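Local coordinates for protein TetR/AcrR family transcriptional regulator (Bradyrhizobium diazoefficiens, PDB 6G8G) that probably represses transcription as a dimeric TetR-family regulator and responds to flavonoids such as genistein, which it binds in its C-terminal domain, at residues 156-160 and 206-212; 96-100 and 146-150; 69-73 and 116-120. Numbering follows the deposited sequence.

Contact 1: residues 156-160 and 206-212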
# COMPACT_ATOMS: atom_id res chain seq x y z
N ALA A 156 4.59 6.45 -31.33
CA ALA A 156 5.93 6.66 -31.89
C ALA A 156 6.73 5.37 -32.03
O ALA A 156 7.89 5.41 -32.41
CB ALA A 156 6.69 7.64 -31.03
N ARG A 157 6.12 4.22 -31.74
CA ARG A 157 6.73 2.90 -31.95
C ARG A 157 7.91 2.59 -31.05
O ARG A 157 8.71 1.71 -31.35
CB ARG A 157 7.17 2.73 -33.41
CG ARG A 157 6.05 2.80 -34.42
CD ARG A 157 5.47 1.43 -34.73
NE ARG A 157 4.51 1.53 -35.82
CZ ARG A 157 3.26 2.00 -35.68
NH1 ARG A 157 2.79 2.38 -34.49
NH2 ARG A 157 2.47 2.08 -36.75
N VAL A 158 8.03 3.30 -29.94
CA VAL A 158 9.14 3.10 -29.03
C VAL A 158 8.77 2.25 -27.77
O VAL A 158 9.67 1.77 -27.02
CB VAL A 158 9.73 4.49 -28.71
CG1 VAL A 158 8.93 5.23 -27.64
CG2 VAL A 158 11.19 4.39 -28.30
N LEU A 159 7.47 2.01 -27.59
CA LEU A 159 6.95 0.98 -26.68
C LEU A 159 5.82 0.19 -27.33
O LEU A 159 5.11 0.72 -28.21
CB LEU A 159 6.36 1.62 -25.44
CG LEU A 159 7.29 2.45 -24.58
CD1 LEU A 159 6.47 3.10 -23.51
CD2 LEU A 159 8.37 1.57 -23.99
N GLU A 160 5.62 -1.05 -26.87
CA GLU A 160 4.44 -1.84 -27.27
C GLU A 160 3.76 -2.50 -26.08
O GLU A 160 4.40 -3.00 -25.15
CB GLU A 160 4.77 -2.85 -28.37
CG GLU A 160 6.10 -3.57 -28.19
CD GLU A 160 6.55 -4.33 -29.45
OE1 GLU A 160 6.06 -4.01 -30.56
OE2 GLU A 160 7.41 -5.22 -29.33
N PHE A 206 10.50 -2.45 -16.73
CA PHE A 206 9.41 -1.98 -17.56
C PHE A 206 9.81 -1.96 -19.03
O PHE A 206 9.02 -2.35 -19.90
CB PHE A 206 9.03 -0.59 -17.15
CG PHE A 206 7.88 -0.06 -17.91
CD1 PHE A 206 6.62 -0.53 -17.68
CD2 PHE A 206 8.07 0.88 -18.88
CE1 PHE A 206 5.55 -0.07 -18.38
CE2 PHE A 206 7.00 1.35 -19.60
CZ PHE A 206 5.74 0.87 -19.35
N LEU A 207 11.02 -1.50 -19.30
CA LEU A 207 11.50 -1.43 -20.67
C LEU A 207 11.83 -2.83 -21.23
O LEU A 207 11.57 -3.09 -22.39
CB LEU A 207 12.70 -0.48 -20.77
CG LEU A 207 12.47 0.99 -20.44
CD1 LEU A 207 13.76 1.80 -20.46
CD2 LEU A 207 11.48 1.61 -21.41
N LYS A 208 12.43 -3.72 -20.43
CA LYS A 208 12.62 -5.12 -20.86
C LYS A 208 11.29 -5.67 -21.37
O LYS A 208 11.23 -6.23 -22.43
CB LYS A 208 13.19 -6.02 -19.76
CG LYS A 208 14.66 -6.37 -19.90
CD LYS A 208 15.19 -7.04 -18.62
CE LYS A 208 14.79 -8.52 -18.50
NZ LYS A 208 15.78 -9.50 -17.91
N ALA A 209 10.20 -5.42 -20.68
CA ALA A 209 8.93 -5.94 -21.14
C ALA A 209 8.26 -5.19 -22.32
O ALA A 209 7.45 -5.79 -23.00
CB ALA A 209 7.95 -5.98 -19.99
N CYS A 210 8.50 -3.89 -22.51
CA CYS A 210 7.73 -3.10 -23.48
C CYS A 210 8.49 -2.53 -24.66
O CYS A 210 7.85 -2.06 -25.61
CB CYS A 210 7.05 -1.93 -22.79
SG CYS A 210 5.89 -2.46 -21.53
N GLN A 211 9.82 -2.54 -24.62
CA GLN A 211 10.60 -2.10 -25.77
C GLN A 211 10.54 -3.16 -26.81
O GLN A 211 10.62 -4.34 -26.48
CB GLN A 211 12.05 -1.87 -25.42
CG GLN A 211 12.36 -0.41 -25.16
CD GLN A 211 13.75 -0.19 -24.61
OE1 GLN A 211 14.34 -1.07 -23.96
NE2 GLN A 211 14.29 0.99 -24.87
N PRO A 212 10.39 -2.75 -28.08
CA PRO A 212 10.48 -3.72 -29.17
C PRO A 212 11.90 -4.32 -29.23
O PRO A 212 12.88 -3.59 -29.09
CB PRO A 212 10.13 -2.90 -30.42
CG PRO A 212 9.47 -1.65 -29.91
CD PRO A 212 10.13 -1.39 -28.59
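Along 206-212 the last turn of helix 192-210 runs out into the C-terminal tail, and the loop 156-160 lies against that end. Phe206 offers the edge of its ring to Leu159, with CE2 4.3 Å from Leu159 CD1, while Phe171 meets the same ring edge-to-face. One residue on, Leu207 CD2 lies 4.0 Å from Leu159 CD2, so a single branched leucine fills the space beside both side chains. Lys208 takes no part in the contact with 156-160; its NZ hydrogen-bonds to the backbone O of Glu160 of the second subunit. Cys210, small enough to let the loop approach closely, has CB 3.9 Å from Leu159 CD2. Its carbonyl O accepts the one hydrogen bond between the segments, from Glu160 N at 2.8 Å, and also a CA-H...O contact from Leu159 CA at 3.3 Å. Gln211 leaves helical geometry, and Pro212, which has no amide hydrogen to give, packs its ring on the loop backbone: CD is 3.6 Å from Val158 O and CG 3.7 Å from Arg157 O. Glu160 OE2 comes within 3.4 Å of Pro212 CA. Upstream, Arg157 takes positive phi in a Schellman motif ending helix 139-155. Here the loop that follows helix 139-155 packs on the C-terminal end of helix 192-210, in the all-helical C-terminal domain of a TetR-family regulator, beside the dimer interface.

Contact 2: residues 96-100 and 146-150; sequences ALRDF and LAQFL
Two regular alpha-helical turns, 96-100 of helix 93-109 and 146-150 of helix 139-155, run almost exactly antiparallel, their N-to-C directions 177° apart. The axes stay 12.1 Å apart at closest approach, a wide spacing that large side chains must bridge; the nearest CA pair is Phe100 and Leu146, at 8.2 Å. The interface is wholly apolar. Ala96 points toward the partner helix, and its short side chain leaves room for a bulky ring: CB lies 3.9 Å from Phe149 CZ, with Phe149 extended by a t chi1. Leu97 leaves its helix sideways, but in the m,t rotamer it carries CD2 into the middle of the interface, 3.7 Å from Phe149 CE2, 4.1 Å from Leu146 CD1 and 4.1 Å from Leu150 CD2. A branched apolar chain suits this buried place, where one methyl meets three neighbours. Phe100, with chi1 t and chi2 near 90°, lays a ring face against Leu146, whose t,p rotamer sets CD1 4.3 Å from the ring centroid and 17° off the ring normal, a CH-pi contact; Leu146 CB is 4.0 Å from Phe100 CE2. This is antiparallel helix-helix packing through apolar side chains, in the core of the all-helical TetR-type C-terminal domain. Phe171 of helix 164-176 touches both Leu97 and Leu146, Ala167 of that helix touches Leu150, and Leu203 of helix 192-210 packs on Leu97.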
# COMPACT_ATOMS: atom_id res chain seq x y z
N ALA A 96 12.31 10.78 -19.53
CA ALA A 96 10.98 11.27 -19.26
C ALA A 96 10.30 10.41 -18.18
O ALA A 96 9.70 10.94 -17.23
CB ALA A 96 10.17 11.25 -20.53
N LEU A 97 10.42 9.10 -18.32
CA LEU A 97 9.87 8.20 -17.34
C LEU A 97 10.61 8.36 -16.03
O LEU A 97 10.01 8.31 -14.96
CB LEU A 97 9.96 6.76 -17.84
CG LEU A 97 9.04 6.46 -19.01
CD1 LEU A 97 9.36 5.12 -19.64
CD2 LEU A 97 7.58 6.48 -18.61
N ARG A 98 11.91 8.50 -16.13
CA ARG A 98 12.74 8.54 -14.96
C ARG A 98 12.31 9.75 -14.18
O ARG A 98 12.15 9.69 -12.96
CB ARG A 98 14.22 8.55 -15.35
CG ARG A 98 15.15 8.62 -14.18
CD ARG A 98 16.65 8.53 -14.50
NE ARG A 98 16.99 7.31 -15.21
CZ ARG A 98 17.33 7.23 -16.49
NH1 ARG A 98 17.41 8.33 -17.25
NH2 ARG A 98 17.61 6.04 -17.00
N ASP A 99 12.03 10.84 -14.88
CA ASP A 99 11.66 12.08 -14.19
C ASP A 99 10.25 11.95 -13.55
O ASP A 99 10.02 12.38 -12.42
CB ASP A 99 11.75 13.25 -15.17
CG ASP A 99 11.38 14.59 -14.53
OD1 ASP A 99 11.78 14.84 -13.36
OD2 ASP A 99 10.67 15.40 -15.17
N PHE A 100 9.34 11.32 -14.26
CA PHE A 100 8.00 11.14 -13.74
C PHE A 100 8.06 10.26 -12.49
O PHE A 100 7.46 10.56 -11.47
CB PHE A 100 7.12 10.51 -14.82
CG PHE A 100 5.67 10.46 -14.46
CD1 PHE A 100 4.83 11.52 -14.76
CD2 PHE A 100 5.14 9.37 -13.81
CE1 PHE A 100 3.49 11.49 -14.42
CE2 PHE A 100 3.80 9.33 -13.48
CZ PHE A 100 2.97 10.39 -13.78
N LEU A 146 -0.03 9.35 -16.89
CA LEU A 146 1.08 8.58 -17.41
C LEU A 146 0.60 7.84 -18.63
O LEU A 146 1.32 7.71 -19.60
CB LEU A 146 1.59 7.63 -16.35
CG LEU A 146 2.75 6.76 -16.81
CD1 LEU A 146 3.89 7.60 -17.33
CD2 LEU A 146 3.23 5.88 -15.68
N ALA A 147 -0.62 7.34 -18.55
CA ALA A 147 -1.16 6.56 -19.64
C ALA A 147 -1.18 7.40 -20.90
O ALA A 147 -0.83 6.92 -21.96
CB ALA A 147 -2.55 6.05 -19.30
N GLN A 148 -1.52 8.67 -20.79
CA GLN A 148 -1.54 9.49 -21.99
C GLN A 148 -0.14 9.64 -22.56
O GLN A 148 0.06 9.56 -23.77
CB GLN A 148 -2.15 10.85 -21.71
CG GLN A 148 -3.61 10.76 -21.26
CD GLN A 148 -4.20 12.11 -20.94
OE1 GLN A 148 -4.06 13.05 -21.70
NE2 GLN A 148 -4.87 12.21 -19.79
N PHE A 149 0.85 9.79 -21.72
CA PHE A 149 2.22 9.78 -22.24
C PHE A 149 2.56 8.44 -22.90
O PHE A 149 3.23 8.40 -23.92
CB PHE A 149 3.22 10.07 -21.14
CG PHE A 149 4.63 9.86 -21.55
CD1 PHE A 149 5.26 10.74 -22.43
CD2 PHE A 149 5.33 8.74 -21.12
CE1 PHE A 149 6.59 10.54 -22.82
CE2 PHE A 149 6.65 8.53 -21.50
CZ PHE A 149 7.28 9.43 -22.34
N LEU A 150 2.15 7.33 -22.30
CA LEU A 150 2.49 6.05 -22.88
C LEU A 150 1.80 5.85 -24.23
O LEU A 150 2.35 5.17 -25.07
CB LEU A 150 2.20 4.89 -21.92
CG LEU A 150 2.99 4.89 -20.59
CD1 LEU A 150 2.63 3.67 -19.75
CD2 LEU A 150 4.48 4.95 -20.81

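Contact 3: residues 69-73 and 116-120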
# COMPACT_ATOMS: atom_id res chain seq x y z
N PHE A 69 -15.77 17.96 2.95
CA PHE A 69 -14.63 17.07 2.82
C PHE A 69 -14.29 16.77 1.35
O PHE A 69 -13.11 16.65 0.98
CB PHE A 69 -14.89 15.78 3.56
CG PHE A 69 -13.65 14.95 3.80
CD1 PHE A 69 -12.43 15.55 3.99
CD2 PHE A 69 -13.72 13.59 3.86
CE1 PHE A 69 -11.30 14.80 4.19
CE2 PHE A 69 -12.60 12.83 4.06
CZ PHE A 69 -11.39 13.44 4.23
N ALA A 70 -15.32 16.67 0.53
CA ALA A 70 -15.11 16.54 -0.89
C ALA A 70 -14.33 17.71 -1.46
O ALA A 70 -13.42 17.51 -2.28
CB ALA A 70 -16.44 16.39 -1.59
N SER A 71 -14.63 18.93 -1.04
CA SER A 71 -13.81 20.09 -1.49
C SER A 71 -12.36 19.98 -1.05
O SER A 71 -11.45 20.35 -1.78
CB SER A 71 -14.36 21.39 -0.94
OG SER A 71 -15.49 21.82 -1.65
N LEU A 72 -12.15 19.49 0.16
CA LEU A 72 -10.79 19.35 0.67
C LEU A 72 -10.04 18.34 -0.16
O LEU A 72 -8.91 18.59 -0.57
CB LEU A 72 -10.80 18.85 2.08
CG LEU A 72 -10.96 20.00 3.09
CD1 LEU A 72 -11.46 19.57 4.46
CD2 LEU A 72 -9.62 20.73 3.24
N ILE A 73 -10.70 17.21 -0.41
CA ILE A 73 -10.12 16.19 -1.26
C ILE A 73 -9.77 16.70 -2.64
O ILE A 73 -8.65 16.54 -3.07
CB ILE A 73 -11.06 15.01 -1.42
CG1 ILE A 73 -11.08 14.21 -0.15
CG2 ILE A 73 -10.61 14.10 -2.55
CD1 ILE A 73 -12.20 13.20 -0.10
N PHE A 116 -4.67 12.20 4.68
CA PHE A 116 -5.95 11.91 3.99
C PHE A 116 -6.34 10.47 4.08
O PHE A 116 -7.50 10.13 4.35
CB PHE A 116 -5.89 12.27 2.52
CG PHE A 116 -6.42 13.63 2.24
CD1 PHE A 116 -7.78 13.85 2.23
CD2 PHE A 116 -5.57 14.68 2.02
CE1 PHE A 116 -8.30 15.08 2.01
CE2 PHE A 116 -6.08 15.92 1.78
CZ PHE A 116 -7.46 16.12 1.78
N VAL A 117 -5.36 9.63 3.84
CA VAL A 117 -5.64 8.22 3.82
C VAL A 117 -6.01 7.77 5.23
O VAL A 117 -6.86 6.90 5.43
CB VAL A 117 -4.43 7.43 3.31
CG1 VAL A 117 -4.64 5.94 3.50
CG2 VAL A 117 -4.18 7.77 1.84
N ARG A 118 -5.34 8.36 6.22
CA ARG A 118 -5.63 8.01 7.57
C ARG A 118 -7.07 8.35 7.87
O ARG A 118 -7.81 7.54 8.39
CB ARG A 118 -4.74 8.76 8.53
CG ARG A 118 -4.38 7.88 9.67
CD ARG A 118 -3.55 8.68 10.63
NE ARG A 118 -2.17 8.21 10.52
CZ ARG A 118 -1.10 8.96 10.24
NH1 ARG A 118 -1.20 10.30 10.09
NH2 ARG A 118 0.09 8.35 10.16
N ILE A 119 -7.46 9.57 7.55
CA ILE A 119 -8.80 10.04 7.82
C ILE A 119 -9.85 9.18 7.15
O ILE A 119 -10.82 8.82 7.80
CB ILE A 119 -8.99 11.48 7.38
CG1 ILE A 119 -8.20 12.40 8.30
CG2 ILE A 119 -10.45 11.86 7.46
CD1 ILE A 119 -8.03 13.79 7.73
N ILE A 120 -9.65 8.82 5.89
CA ILE A 120 -10.61 7.99 5.19
C ILE A 120 -10.64 6.52 5.71
O ILE A 120 -11.72 5.92 5.88
CB ILE A 120 -10.35 8.00 3.70
CG1 ILE A 120 -10.60 9.39 3.18
CG2 ILE A 120 -11.28 7.02 3.00
CD1 ILE A 120 -9.88 9.70 1.89
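Helix 65-82, which links the DNA-binding region to the C-terminal domain in the TetR fold, packs here on helix 114-121, the two segments antiparallel at 153° with axes 12.6 Å apart. Phe116 and Phe69 bury the most surface, and their long, flat side chains bridge the wide gap. The ring planes are only 14° apart in tilt and the centroids 6.0 Å apart, but the rings meet rim to rim, neither over the face of the other; CE1 of Phe69 is 3.7 Å from CE1 of Phe116. Phe69 also reaches Ile119, CZ to CG2 at 3.7 Å, and its edge faces Ile120 CG1, 4.1 Å from CE2. Beta-branched isoleucines give this wall a broad apolar surface. Trp31 of helix 23-37 meets the ring of Phe116, and Phe34 that of Phe69, tying the pair to the N-terminal helices. Ile120 packs on Leu185 of the second subunit. Phe116 ends its reach beside the other backbone, where CZ lies 3.7 Å from Leu72 O and CE1 3.6 Å from Ile73 CG1.

From the N terminus, contact 3 opens first, on helix 65-82. Contact 2 opens at 96-100 before the chain returns to 116-120 and closes contact 3, so these two loops cross; contact 2 then closes at 146-150. Contact 1 follows in series, opening at 156-160 and closing at the C-terminal end of helix 192-210. Contact 3 joins the N-terminal region to the C-terminal domain, on the opposite side of the chain's centre from the other two, its centre about 27 Å from the centre of contact 2 and about 37 Å from that of contact 1. Contacts 1 and 2 touch through apolar side chains, Leu159 CD1 lying 3.8 Å from Leu150 CD2. Contacts 1 and 3 both touch the second subunit.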